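Local coordinates for protein methyl transferase from Methanosarcina acetivorans (Methanosarcina acetivorans, PDB 6MRO) that binds S-adenosyl-L-homocysteine and calcium ions and probably acts as an S-adenosylmethionine-dependent methyltransferase, at residues 9-13 / 177-181; 34-39 / 99-105; 172-176 / 186-190. The protein carries 1 engineered substitution. All coordinates share one frame; numbering follows the deposited sequence.

How the contacts relate
Starting from the N terminus, the chain lays down the loop 9-13, which meets its partner only at 177-181, where strand 167-177 ends and the hairpin turn begins; contact 1 therefore closes a loop spanning most of the protein. Within that span contact 2 pairs strand 35-39 with strand 100-106, two central parallel strands of the sheet. Contact 3 comes after contact 2 along the chain and crosses contact 1: 172-176 runs directly into 177-181, and the chain then turns back into 186-190. Contacts 2 and 3 share one sheet, their centres about 19 Å apart. Contacts 1 and 3 meet physically, W13 CB lying 4.1 Å from F176 CZ, which joins the ligand-side loop to the antiparallel hairpin.

Contact 1: 9-13 / 177-181; sequences GTPPW and DSLLN. With SAH (S-adenosyl-L-homocysteine), chain B.
P12 and L179 join the N-terminal loop that carries part of the S-adenosyl-L-homocysteine pocket to the turn of the last beta hairpin. L179 N donates to P12 O at 2.8 Å, a nearly straight bond (167° at the hydrogen) that enters in the carbonyl plane. S178 shapes the donor side: its OG accepts L180 N at 3.0 Å, closing an ST turn. Around this bond the packing is apolar. L180 lies alongside the P12 ring, pointing the same way, with CD1 3.7 Å from P12 CG. The T10 and L179 side chains cross at about a right angle, and T10 CG2 to L179 CD1 is a tight 3.5 Å. Next in the loop, W13 turns away from the hairpin and toward the ligand. Its chi1 of 59° sets CG between backbone N and carbonyl carbon, and the indole is sandwiched: the ligand SD stands 3.2 Å above one face near the rim, while P11 CB covers the opposite face. W13 NE1 is hydrogen-bonded to Y7 OH, itself a ligand partner. An alanine in place of W13 is likely to strip the sulfur of this flat cover and leave the Y7 hydroxyl without its indole partner. Helix 2-6 packs against the indole through W3 and V6, and D177, ending strand 167-177, bonds to H17 and Q19 in the loop leading to helix 20-27.

Contact 2: 34-39 / 99-105; sequences GRALDI and EFDIVID
R35 N gives its hydrogen to D101 OD1 at 2.7 Å, reaching the anti lone pair of that carboxylate oxygen. R35 O in turn takes I102 N, with a weak second bond from D101 N, so the first residue of strand 35-39 is held from both its amide and its carbonyl. The parallel ladder then continues from L37 N to I102 O (2.9 Å), I104 N to L37 O, and I39 N to I104 O. At the start of the strand, E99 OE2 meets the edge of the R35 guanidinium in a loose salt bridge, 3.4 Å from NH1, the two planes 71° apart. The extended R35 chain brings the guanidinium past F100, whose CZ lies over one of its faces. L37 CB sits almost squarely above the F100 ring, 3.6 Å from the centroid, a CH-pi contact. Facing helix 45-51, I104 has a chi1 of 66° that lays CG1 and CD1 against the D38 carboxylate, CD1 3.5 Å from D38 OD2. R35, E99 and D101 lie at the partly exposed end; the interior of this Rossmann-like sheet is backbone bonds and mostly apolar side chains, with D38 and D105 its buried polar exceptions. D105 bonds to Y134, and the D38 side chain comes within about 4 Å of the bound ligand.

Contact 3: 172-176 / 186-190; sequences KDVIF and QAYLL
K172 and L189 form a hydrogen-bonded pair of the antiparallel hairpin: K172 N donates to L189 O, and L189 N returns a bond to K172 O at 2.8 Å. The same carbonyl oxygen lies at the edge of the Y188 ring, near CD1. D173 faces Y188 in a non-hydrogen-bonded pair. Their side chains run side by side and point the same way, with D173 OD2 3.4 Å from Y188 CE1 and the carboxylate turned 41° from the ring. A water donates to both D173 OD2 (2.6 Å) and A187 O (2.7 Å), bridging the strands, and the carboxylate also makes a salt bridge with K142. V174 N bonds to A187 O at 2.9 Å from well above the carbonyl plane, and A187 N donates back to V174 O, also from above its plane. V174 CG2 rests mainly on A187 CB, and CG1 on L189 CB at 3.9 Å. I175 lies opposite Q186 and touches it lightly. F176 sets CB against A187 CB at 3.8 Å; with CG anti to the backbone N (chi1 -177°), its ring leads off to meet F139 edge-to-face. Segments 172-176 and 186-190 run at 125° to each other, well short of antiparallel, a strong twist consistent with the tilted bonds at V174. On the D173 face, shared with Q186 and apolar I175, the water and K142 would temper the carboxylate's charge. V174, A187 and L189 make the other face largely apolar, V174 and A187 packing on L137 of strand 132-139; K172 starts there too, but its end leads away to a cation-pi contact with Y170.

Contact 1: 9-13 / 177-181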
ATOM      1  N   GLY A   9     -14.611  13.722  -3.882  1.00 36.85           N
ATOM      2  CA  GLY A   9     -15.462  12.696  -4.449  1.00 35.87           C
ATOM      3  C   GLY A   9     -14.907  11.328  -4.107  1.00 35.80           C
ATOM      4  O   GLY A   9     -14.211  11.180  -3.101  1.00 29.47           O
ATOM      5  N   THR A  10     -15.183  10.330  -4.944  1.00 31.26           N
ATOM      6  CA  THR A  10     -14.845   8.939  -4.653  1.00 24.77           C
ATOM      7  C   THR A  10     -14.080   8.374  -5.843  1.00 23.39           C
ATOM      8  O   THR A  10     -14.697   7.941  -6.833  1.00 24.67           O
ATOM      9  CB  THR A  10     -16.100   8.118  -4.385  1.00 28.10           C
ATOM     10  OG1 THR A  10     -16.885   8.755  -3.368  1.00 32.45           O
ATOM     11  CG2 THR A  10     -15.738   6.719  -3.938  1.00 25.22           C
ATOM     12  N   PRO A  11     -12.753   8.349  -5.779  1.00 21.25           N
ATOM     13  CA  PRO A  11     -11.948   7.876  -6.914  1.00 20.22           C
ATOM     14  C   PRO A  11     -12.060   6.370  -7.068  1.00 19.38           C
ATOM     15  O   PRO A  11     -12.524   5.679  -6.151  1.00 19.10           O
ATOM     16  CB  PRO A  11     -10.519   8.289  -6.521  1.00 22.50           C
ATOM     17  CG  PRO A  11     -10.548   8.252  -5.014  1.00 18.88           C
ATOM     18  CD  PRO A  11     -11.917   8.775  -4.645  1.00 19.81           C
ATOM     19  N   PRO A  12     -11.629   5.824  -8.208  1.00 20.40           N
ATOM     20  CA  PRO A  12     -11.965   4.424  -8.529  1.00 21.35           C
ATOM     21  C   PRO A  12     -11.424   3.387  -7.565  1.00 21.86           C
ATOM     22  O   PRO A  12     -12.034   2.316  -7.439  1.00 22.22           O
ATOM     23  CB  PRO A  12     -11.357   4.252  -9.929  1.00 22.74           C
ATOM     24  CG  PRO A  12     -11.536   5.594 -10.529  1.00 23.20           C
ATOM     25  CD  PRO A  12     -11.149   6.535  -9.406  1.00 24.01           C
ATOM     26  N   TRP A  13     -10.305   3.656  -6.881  1.00 17.49           N
ATOM     27  CA  TRP A  13      -9.759   2.706  -5.911  1.00 16.79           C
ATOM     28  C   TRP A  13     -10.446   2.791  -4.552  1.00 19.13           C
ATOM     29  O   TRP A  13     -10.177   1.950  -3.677  1.00 17.63           O
ATOM     30  CB  TRP A  13      -8.249   2.946  -5.724  1.00 17.61           C
ATOM     31  CG  TRP A  13      -7.977   4.347  -5.243  1.00 19.08           C
ATOM     32  CD1 TRP A  13      -7.998   4.794  -3.947  1.00 17.36           C
ATOM     33  CD2 TRP A  13      -7.675   5.485  -6.058  1.00 19.60           C
ATOM     34  NE1 TRP A  13      -7.736   6.148  -3.913  1.00 18.22           N
ATOM     35  CE2 TRP A  13      -7.526   6.594  -5.192  1.00 17.73           C
ATOM     36  CE3 TRP A  13      -7.508   5.676  -7.438  1.00 21.76           C
ATOM     37  CZ2 TRP A  13      -7.217   7.872  -5.660  1.00 19.22           C
ATOM     38  CZ3 TRP A  13      -7.204   6.955  -7.900  1.00 20.33           C
ATOM     39  CH2 TRP A  13      -7.054   8.029  -7.011  1.00 20.64           C
ATOM     40  N   ASP A 177      -9.996  -4.959  -6.395  1.00 20.62           N
ATOM     41  CA  ASP A 177     -11.375  -4.486  -6.455  1.00 18.51           C
ATOM     42  C   ASP A 177     -11.381  -3.015  -6.824  1.00 19.03           C
ATOM     43  O   ASP A 177     -10.566  -2.229  -6.330  1.00 20.92           O
ATOM     44  CB  ASP A 177     -12.103  -4.691  -5.123  1.00 21.38           C
ATOM     45  CG  ASP A 177     -12.622  -6.101  -4.945  1.00 23.46           C
ATOM     46  OD1 ASP A 177     -12.489  -6.913  -5.893  1.00 27.03           O
ATOM     47  OD2 ASP A 177     -13.157  -6.399  -3.855  1.00 23.25           O
ATOM     48  N   SER A 178     -12.312  -2.639  -7.691  1.00 18.95           N
ATOM     49  CA  SER A 178     -12.356  -1.282  -8.207  1.00 23.08           C
ATOM     50  C   SER A 178     -13.800  -0.823  -8.318  1.00 25.39           C
ATOM     51  O   SER A 178     -14.735  -1.625  -8.459  1.00 23.78           O
ATOM     52  CB  SER A 178     -11.661  -1.192  -9.575  1.00 25.80           C
ATOM     53  OG  SER A 178     -11.849   0.070 -10.207  1.00 27.24           O
ATOM     54  N   LEU A 179     -13.974   0.494  -8.291  1.00 21.95           N
ATOM     55  CA  LEU A 179     -15.296   1.045  -8.538  1.00 24.70           C
ATOM     56  C   LEU A 179     -15.630   1.142 -10.018  1.00 26.50           C
ATOM     57  O   LEU A 179     -16.796   1.375 -10.348  1.00 30.76           O
ATOM     58  CB  LEU A 179     -15.419   2.421  -7.892  1.00 25.56           C
ATOM     59  CG  LEU A 179     -15.393   2.400  -6.367  1.00 27.34           C
ATOM     60  CD1 LEU A 179     -15.565   3.809  -5.842  1.00 27.56           C
ATOM     61  CD2 LEU A 179     -16.524   1.492  -5.861  1.00 31.73           C
ATOM     62  N   LEU A 180     -14.658   0.983 -10.909  1.00 28.13           N
ATOM     63  CA  LEU A 180     -14.935   1.082 -12.334  1.00 36.40           C
ATOM     64  C   LEU A 180     -15.444  -0.256 -12.871  1.00 38.02           C
ATOM     65  O   LEU A 180     -15.237  -1.311 -12.268  1.00 35.83           O
ATOM     66  CB  LEU A 180     -13.692   1.553 -13.083  1.00 36.83           C
ATOM     67  CG  LEU A 180     -13.330   3.012 -12.761  1.00 39.63           C
ATOM     68  CD1 LEU A 180     -12.037   3.426 -13.444  1.00 39.82           C
ATOM     69  CD2 LEU A 180     -14.457   3.975 -13.141  1.00 43.05           C
ATOM     70  N   ASN A 181     -16.100  -0.194 -14.033  1.00 43.36           N
ATOM     71  CA  ASN A 181     -17.016  -1.254 -14.460  1.00 55.68           C
ATOM     72  C   ASN A 181     -16.427  -2.657 -14.402  1.00 59.75           C
ATOM     73  O   ASN A 181     -17.080  -3.547 -13.831  1.00 62.98           O
ATOM     74  CB  ASN A 181     -17.553  -0.966 -15.869  1.00 59.94           C
ATOM     75  CG  ASN A 181     -18.702  -1.881 -16.235  1.00 68.32           C
ATOM     76  OD1 ASN A 181     -19.227  -2.598 -15.380  1.00 71.92           O
ATOM     77  ND2 ASN A 181     -19.096  -1.873 -17.506  1.00 70.61           N
TER
HETATM   78  N   SAH B 201      -4.293   2.659  -0.360  1.00 14.59           N
HETATM   79  CA  SAH B 201      -5.564   3.363  -0.606  1.00 14.90           C
HETATM   80  CB  SAH B 201      -5.360   4.504  -1.595  1.00 15.24           C
HETATM   81  CG  SAH B 201      -4.658   4.081  -2.885  1.00 17.86           C
HETATM   82  SD  SAH B 201      -4.588   5.386  -4.134  1.00 18.28           S
HETATM   83  C   SAH B 201      -6.642   2.425  -1.126  1.00 19.19           C
HETATM   84  O   SAH B 201      -6.369   1.254  -1.431  1.00 17.37           O
HETATM   85  OXT SAH B 201      -7.804   2.840  -1.258  1.00 20.22           O
HETATM   86  C5' SAH B 201      -2.885   5.933  -3.797  1.00 18.96           C
HETATM   87  C4' SAH B 201      -2.781   6.840  -2.569  1.00 19.05           C
HETATM   88  O4' SAH B 201      -1.422   7.223  -2.394  1.00 22.38           O
HETATM   89  C3' SAH B 201      -3.606   8.124  -2.634  1.00 16.93           C
HETATM   90  O3' SAH B 201      -4.426   8.167  -1.476  1.00 16.83           O
HETATM   91  C2' SAH B 201      -2.558   9.228  -2.672  1.00 19.04           C
HETATM   92  O2' SAH B 201      -2.940  10.435  -2.030  1.00 20.99           O
HETATM   93  C1' SAH B 201      -1.377   8.572  -1.978  1.00 17.40           C
HETATM   94  N9  SAH B 201      -0.055   9.101  -2.333  1.00 22.07           N
HETATM   95  C8  SAH B 201       0.453   9.360  -3.587  1.00 23.00           C
HETATM   96  N7  SAH B 201       1.722   9.783  -3.450  1.00 22.27           N
HETATM   97  C5  SAH B 201       2.035   9.775  -2.131  1.00 22.76           C
HETATM   98  C6  SAH B 201       3.186  10.115  -1.426  1.00 24.55           C
HETATM   99  N6  SAH B 201       4.268  10.546  -2.061  1.00 26.03           N
HETATM  100  N1  SAH B 201       3.191  10.002  -0.061  1.00 19.99           N
HETATM  101  C2  SAH B 201       2.072   9.551   0.613  1.00 19.05           C
HETATM  102  N3  SAH B 201       0.925   9.227  -0.077  1.00 19.09           N
HETATM  103  C4  SAH B 201       0.926   9.329  -1.429  1.00 19.76           C

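Contact 2: 34-39 / 99-105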
ATOM      1  N   GLY A  34       1.803  -7.079  14.770  1.00 22.46           N
ATOM      2  CA  GLY A  34       3.016  -6.300  14.949  1.00 21.24           C
ATOM      3  C   GLY A  34       2.705  -4.859  14.598  1.00 21.68           C
ATOM      4  O   GLY A  34       1.537  -4.482  14.455  1.00 20.52           O
ATOM      5  N   ARG A  35       3.754  -4.058  14.422  1.00 20.50           N
ATOM      6  CA  ARG A  35       3.576  -2.657  14.047  1.00 20.86           C
ATOM      7  C   ARG A  35       3.511  -2.552  12.528  1.00 20.53           C
ATOM      8  O   ARG A  35       4.410  -3.024  11.832  1.00 21.67           O
ATOM      9  CB  ARG A  35       4.703  -1.773  14.590  1.00 26.03           C
ATOM     10  CG  ARG A  35       4.231  -0.336  14.769  1.00 32.64           C
ATOM     11  CD  ARG A  35       5.337   0.707  15.006  1.00 30.99           C
ATOM     12  NE  ARG A  35       4.774   2.044  14.800  1.00 33.26           N
ATOM     13  CZ  ARG A  35       5.440   3.187  14.919  1.00 40.62           C
ATOM     14  NH1 ARG A  35       6.713   3.186  15.266  1.00 45.32           N
ATOM     15  NH2 ARG A  35       4.818   4.335  14.704  1.00 42.08           N
ATOM     16  N   ALA A  36       2.450  -1.933  12.012  1.00 19.44           N
ATOM     17  CA  ALA A  36       2.216  -1.939  10.571  1.00 19.26           C
ATOM     18  C   ALA A  36       2.066  -0.517  10.059  1.00 20.51           C
ATOM     19  O   ALA A  36       1.448   0.319  10.721  1.00 21.84           O
ATOM     20  CB  ALA A  36       0.963  -2.745  10.209  1.00 17.79           C
ATOM     21  N   LEU A  37       2.621  -0.258   8.873  1.00 16.90           N
ATOM     22  CA  LEU A  37       2.455   1.018   8.181  1.00 16.71           C
ATOM     23  C   LEU A  37       1.743   0.806   6.847  1.00 16.01           C
ATOM     24  O   LEU A  37       2.179  -0.005   6.029  1.00 16.16           O
ATOM     25  CB  LEU A  37       3.819   1.667   7.945  1.00 20.59           C
ATOM     26  CG  LEU A  37       3.839   2.948   7.107  1.00 17.37           C
ATOM     27  CD1 LEU A  37       3.283   4.117   7.911  1.00 17.76           C
ATOM     28  CD2 LEU A  37       5.276   3.257   6.730  1.00 20.47           C
ATOM     29  N   ASP A  38       0.672   1.547   6.617  1.00 17.78           N
ATOM     30  CA  ASP A  38      -0.019   1.528   5.330  1.00 17.12           C
ATOM     31  C   ASP A  38       0.402   2.801   4.604  1.00 15.98           C
ATOM     32  O   ASP A  38      -0.002   3.897   4.997  1.00 15.98           O
ATOM     33  CB  ASP A  38      -1.539   1.455   5.524  1.00 17.95           C
ATOM     34  CG  ASP A  38      -2.310   1.386   4.197  1.00 19.10           C
ATOM     35  OD1 ASP A  38      -1.734   1.714   3.149  1.00 20.23           O
ATOM     36  OD2 ASP A  38      -3.507   1.012   4.205  1.00 20.21           O
ATOM     37  N   ILE A  39       1.255   2.667   3.574  1.00 16.94           N
ATOM     38  CA  ILE A  39       1.781   3.832   2.863  1.00 15.93           C
ATOM     39  C   ILE A  39       0.805   4.207   1.750  1.00 16.71           C
ATOM     40  O   ILE A  39       0.367   3.351   0.972  1.00 16.12           O
ATOM     41  CB  ILE A  39       3.206   3.565   2.326  1.00 17.24           C
ATOM     42  CG1 ILE A  39       3.289   2.287   1.504  1.00 17.18           C
ATOM     43  CG2 ILE A  39       4.211   3.473   3.474  1.00 21.63           C
ATOM     44  CD1 ILE A  39       4.696   2.082   0.848  1.00 16.76           C
ATOM     45  N   GLU A  99      11.538   0.273  12.203  1.00 30.39           N
ATOM     46  CA  GLU A  99      10.415   0.473  13.112  1.00 30.11           C
ATOM     47  C   GLU A  99       9.240  -0.462  12.866  1.00 29.36           C
ATOM     48  O   GLU A  99       8.608  -0.917  13.824  1.00 28.71           O
ATOM     49  CB  GLU A  99       9.934   1.923  13.028  1.00 30.52           C
ATOM     50  CG  GLU A  99      10.807   2.878  13.808  1.00 32.63           C
ATOM     51  CD  GLU A  99      10.972   2.444  15.246  1.00 34.45           C
ATOM     52  OE1 GLU A  99      12.128   2.323  15.711  1.00 33.40           O
ATOM     53  OE2 GLU A  99       9.940   2.215  15.908  1.00 34.13           O
ATOM     54  N   PHE A 100       8.926  -0.772  11.614  1.00 24.11           N
ATOM     55  CA  PHE A 100       7.688  -1.470  11.283  1.00 21.33           C
ATOM     56  C   PHE A 100       7.940  -2.939  10.964  1.00 22.25           C
ATOM     57  O   PHE A 100       8.867  -3.270  10.221  1.00 26.38           O
ATOM     58  CB  PHE A 100       6.993  -0.784  10.099  1.00 20.89           C
ATOM     59  CG  PHE A 100       6.455   0.572  10.436  1.00 19.55           C
ATOM     60  CD1 PHE A 100       7.154   1.712  10.088  1.00 22.21           C
ATOM     61  CD2 PHE A 100       5.266   0.702  11.135  1.00 21.37           C
ATOM     62  CE1 PHE A 100       6.663   2.977  10.423  1.00 22.07           C
ATOM     63  CE2 PHE A 100       4.782   1.960  11.491  1.00 21.78           C
ATOM     64  CZ  PHE A 100       5.474   3.094  11.126  1.00 22.98           C
ATOM     65  N   ASP A 101       7.101  -3.811  11.532  1.00 21.55           N
ATOM     66  CA  ASP A 101       7.089  -5.226  11.164  1.00 21.76           C
ATOM     67  C   ASP A 101       6.470  -5.469   9.787  1.00 22.66           C
ATOM     68  O   ASP A 101       6.806  -6.456   9.119  1.00 23.30           O
ATOM     69  CB  ASP A 101       6.304  -6.011  12.211  1.00 22.53           C
ATOM     70  CG  ASP A 101       6.875  -5.850  13.583  1.00 27.38           C
ATOM     71  OD1 ASP A 101       6.224  -5.204  14.433  1.00 26.02           O
ATOM     72  OD2 ASP A 101       7.990  -6.369  13.808  1.00 27.77           O
ATOM     73  N   ILE A 102       5.532  -4.617   9.377  1.00 19.02           N
ATOM     74  CA  ILE A 102       4.772  -4.778   8.139  1.00 17.92           C
ATOM     75  C   ILE A 102       4.651  -3.411   7.488  1.00 17.55           C
ATOM     76  O   ILE A 102       4.345  -2.423   8.173  1.00 17.36           O
ATOM     77  CB  ILE A 102       3.359  -5.340   8.398  1.00 21.32           C
ATOM     78  CG1 ILE A 102       3.392  -6.698   9.090  1.00 26.57           C
ATOM     79  CG2 ILE A 102       2.519  -5.360   7.112  1.00 27.47           C
ATOM     80  CD1 ILE A 102       2.334  -6.802  10.195  1.00 29.51           C
ATOM     81  N   VAL A 103       4.897  -3.342   6.179  1.00 17.15           N
ATOM     82  CA  VAL A 103       4.437  -2.224   5.356  1.00 16.63           C
ATOM     83  C   VAL A 103       3.493  -2.786   4.303  1.00 18.63           C
ATOM     84  O   VAL A 103       3.856  -3.734   3.592  1.00 17.79           O
ATOM     85  CB  VAL A 103       5.592  -1.467   4.676  1.00 17.52           C
ATOM     86  CG1 VAL A 103       5.028  -0.398   3.711  1.00 20.42           C
ATOM     87  CG2 VAL A 103       6.511  -0.815   5.729  1.00 19.02           C
ATOM     88  N   ILE A 104       2.289  -2.196   4.189  1.00 17.33           N
ATOM     89  CA  ILE A 104       1.361  -2.545   3.113  1.00 16.64           C
ATOM     90  C   ILE A 104       1.233  -1.378   2.147  1.00 15.45           C
ATOM     91  O   ILE A 104       1.247  -0.207   2.524  1.00 14.93           O
ATOM     92  CB  ILE A 104      -0.035  -3.011   3.604  1.00 14.91           C
ATOM     93  CG1 ILE A 104      -0.813  -1.891   4.303  1.00 15.87           C
ATOM     94  CG2 ILE A 104       0.092  -4.260   4.483  1.00 15.62           C
ATOM     95  CD1 ILE A 104      -2.295  -2.245   4.542  1.00 17.37           C
ATOM     96  N   ASP A 105       1.079  -1.718   0.870  1.00 17.64           N
ATOM     97  CA  ASP A 105       1.100  -0.738  -0.215  1.00 14.83           C
ATOM     98  C   ASP A 105      -0.027  -1.172  -1.146  1.00 18.05           C
ATOM     99  O   ASP A 105       0.112  -2.153  -1.873  1.00 17.52           O
ATOM    100  CB  ASP A 105       2.479  -0.760  -0.870  1.00 15.55           C
ATOM    101  CG  ASP A 105       2.586   0.094  -2.116  1.00 17.32           C
ATOM    102  OD1 ASP A 105       3.743   0.478  -2.392  1.00 20.74           O
ATOM    103  OD2 ASP A 105       1.578   0.395  -2.796  1.00 19.09           O
TER

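Contact 3: 172-176 / 186-190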
ATOM      1  N   LYS A 172       2.309 -12.931  -6.909  1.00 24.64           N
ATOM      2  CA  LYS A 172       1.143 -13.770  -7.148  1.00 24.78           C
ATOM      3  C   LYS A 172       0.093 -13.024  -7.961  1.00 23.53           C
ATOM      4  O   LYS A 172      -0.142 -11.831  -7.744  1.00 24.10           O
ATOM      5  CB  LYS A 172       0.513 -14.220  -5.822  1.00 27.41           C
ATOM      6  CG  LYS A 172       1.047 -15.528  -5.295  1.00 37.33           C
ATOM      7  CD  LYS A 172       0.424 -15.896  -3.949  1.00 40.26           C
ATOM      8  CE  LYS A 172       1.067 -17.171  -3.421  1.00 46.16           C
ATOM      9  NZ  LYS A 172       0.842 -17.392  -1.971  1.00 47.01           N
ATOM     10  N   ASP A 173      -0.552 -13.736  -8.877  1.00 25.34           N
ATOM     11  CA  ASP A 173      -1.742 -13.204  -9.530  1.00 24.45           C
ATOM     12  C   ASP A 173      -2.866 -13.094  -8.512  1.00 26.00           C
ATOM     13  O   ASP A 173      -3.181 -14.060  -7.812  1.00 31.03           O
ATOM     14  CB  ASP A 173      -2.178 -14.103 -10.686  1.00 30.32           C
ATOM     15  CG  ASP A 173      -1.224 -14.045 -11.863  1.00 36.04           C
ATOM     16  OD1 ASP A 173      -0.522 -15.049 -12.110  1.00 39.79           O
ATOM     17  OD2 ASP A 173      -1.183 -12.997 -12.545  1.00 36.43           O
ATOM     18  N   VAL A 174      -3.458 -11.908  -8.413  1.00 23.04           N
ATOM     19  CA  VAL A 174      -4.615 -11.704  -7.554  1.00 21.57           C
ATOM     20  C   VAL A 174      -5.617 -10.809  -8.277  1.00 20.59           C
ATOM     21  O   VAL A 174      -5.492 -10.546  -9.478  1.00 26.44           O
ATOM     22  CB  VAL A 174      -4.213 -11.100  -6.195  1.00 23.52           C
ATOM     23  CG1 VAL A 174      -3.321 -12.063  -5.399  1.00 27.28           C
ATOM     24  CG2 VAL A 174      -3.522  -9.749  -6.394  1.00 22.45           C
ATOM     25  N   ILE A 175      -6.633 -10.368  -7.555  1.00 21.91           N
ATOM     26  CA  ILE A 175      -7.661  -9.477  -8.074  1.00 26.07           C
ATOM     27  C   ILE A 175      -7.578  -8.162  -7.311  1.00 26.89           C
ATOM     28  O   ILE A 175      -7.240  -8.149  -6.121  1.00 27.92           O
ATOM     29  CB  ILE A 175      -9.053 -10.125  -7.933  1.00 30.48           C
ATOM     30  CG1 ILE A 175      -9.234 -11.216  -8.986  1.00 35.32           C
ATOM     31  CG2 ILE A 175     -10.153  -9.088  -8.058  1.00 34.35           C
ATOM     32  CD1 ILE A 175      -8.908 -10.753 -10.375  1.00 38.68           C
ATOM     33  N   PHE A 176      -7.834  -7.053  -8.003  1.00 20.96           N
ATOM     34  CA  PHE A 176      -7.911  -5.733  -7.392  1.00 22.46           C
ATOM     35  C   PHE A 176      -9.350  -5.252  -7.525  1.00 23.15           C
ATOM     36  O   PHE A 176      -9.880  -5.184  -8.639  1.00 26.85           O
ATOM     37  CB  PHE A 176      -6.940  -4.757  -8.062  1.00 29.89           C
ATOM     38  CG  PHE A 176      -6.917  -3.387  -7.436  1.00 34.98           C
ATOM     39  CD1 PHE A 176      -5.939  -3.052  -6.520  1.00 32.86           C
ATOM     40  CD2 PHE A 176      -7.860  -2.429  -7.784  1.00 36.75           C
ATOM     41  CE1 PHE A 176      -5.903  -1.792  -5.943  1.00 35.31           C
ATOM     42  CE2 PHE A 176      -7.831  -1.165  -7.221  1.00 36.77           C
ATOM     43  CZ  PHE A 176      -6.850  -0.847  -6.294  1.00 34.34           C
ATOM     44  N   GLN A 186      -7.166  -7.535 -13.026  1.00 25.10           N
ATOM     45  CA  GLN A 186      -6.048  -8.447 -12.801  1.00 23.71           C
ATOM     46  C   GLN A 186      -4.898  -7.706 -12.133  1.00 23.56           C
ATOM     47  O   GLN A 186      -4.541  -6.591 -12.519  1.00 23.76           O
ATOM     48  CB  GLN A 186      -5.567  -9.066 -14.115  1.00 22.60           C
ATOM     49  CG  GLN A 186      -6.485 -10.150 -14.658  1.00 29.48           C
ATOM     50  CD  GLN A 186      -5.889 -10.832 -15.856  1.00 36.54           C
ATOM     51  OE1 GLN A 186      -4.946 -10.320 -16.465  1.00 41.69           O
ATOM     52  NE2 GLN A 186      -6.432 -11.998 -16.213  1.00 34.16           N
ATOM     53  N   ALA A 187      -4.302  -8.343 -11.137  1.00 19.75           N
ATOM     54  CA  ALA A 187      -3.374  -7.647 -10.261  1.00 18.84           C
ATOM     55  C   ALA A 187      -2.248  -8.591  -9.855  1.00 20.85           C
ATOM     56  O   ALA A 187      -2.330  -9.813 -10.035  1.00 21.43           O
ATOM     57  CB  ALA A 187      -4.101  -7.097  -9.024  1.00 17.99           C
ATOM     58  N   TYR A 188      -1.182  -7.995  -9.316  1.00 18.83           N
ATOM     59  CA  TYR A 188      -0.074  -8.710  -8.699  1.00 22.47           C
ATOM     60  C   TYR A 188      -0.001  -8.385  -7.215  1.00 22.21           C
ATOM     61  O   TYR A 188      -0.196  -7.233  -6.812  1.00 20.55           O
ATOM     62  CB  TYR A 188       1.266  -8.340  -9.337  1.00 20.54           C
ATOM     63  CG  TYR A 188       1.559  -9.059 -10.622  1.00 20.63           C
ATOM     64  CD1 TYR A 188       1.223 -10.395 -10.783  1.00 24.27           C
ATOM     65  CD2 TYR A 188       2.179  -8.399 -11.686  1.00 21.37           C
ATOM     66  CE1 TYR A 188       1.497 -11.061 -11.961  1.00 24.09           C
ATOM     67  CE2 TYR A 188       2.457  -9.055 -12.867  1.00 22.77           C
ATOM     68  CZ  TYR A 188       2.108 -10.390 -13.000  1.00 26.29           C
ATOM     69  OH  TYR A 188       2.374 -11.047 -14.183  1.00 26.49           O
ATOM     70  N   LEU A 189       0.312  -9.394  -6.403  1.00 19.44           N
ATOM     71  CA  LEU A 189       0.629  -9.192  -4.994  1.00 17.95           C
ATOM     72  C   LEU A 189       2.069  -9.628  -4.763  1.00 25.30           C
ATOM     73  O   LEU A 189       2.410 -10.803  -4.958  1.00 23.35           O
ATOM     74  CB  LEU A 189      -0.316  -9.969  -4.082  1.00 18.01           C
ATOM     75  CG  LEU A 189      -0.008  -9.783  -2.590  1.00 23.04           C
ATOM     76  CD1 LEU A 189      -0.450  -8.402  -2.122  1.00 20.75           C
ATOM     77  CD2 LEU A 189      -0.657 -10.887  -1.766  1.00 28.40           C
ATOM     78  N   LEU A 190       2.907  -8.676  -4.382  1.00 18.22           N
ATOM     79  CA  LEU A 190       4.284  -8.945  -4.021  1.00 20.54           C
ATOM     80  C   LEU A 190       4.382  -9.164  -2.518  1.00 19.58           C
ATOM     81  O   LEU A 190       3.879  -8.351  -1.727  1.00 19.95           O
ATOM     82  CB  LEU A 190       5.180  -7.783  -4.451  1.00 18.93           C
ATOM     83  CG  LEU A 190       6.534  -7.672  -3.747  1.00 19.54           C
ATOM     84  CD1 LEU A 190       7.472  -8.782  -4.230  1.00 26.04           C
ATOM     85  CD2 LEU A 190       7.121  -6.291  -4.036  1.00 19.52           C
TER
HETATM   86  O   HOH W   1      -2.575 -10.772 -12.574  1.00 32.19           O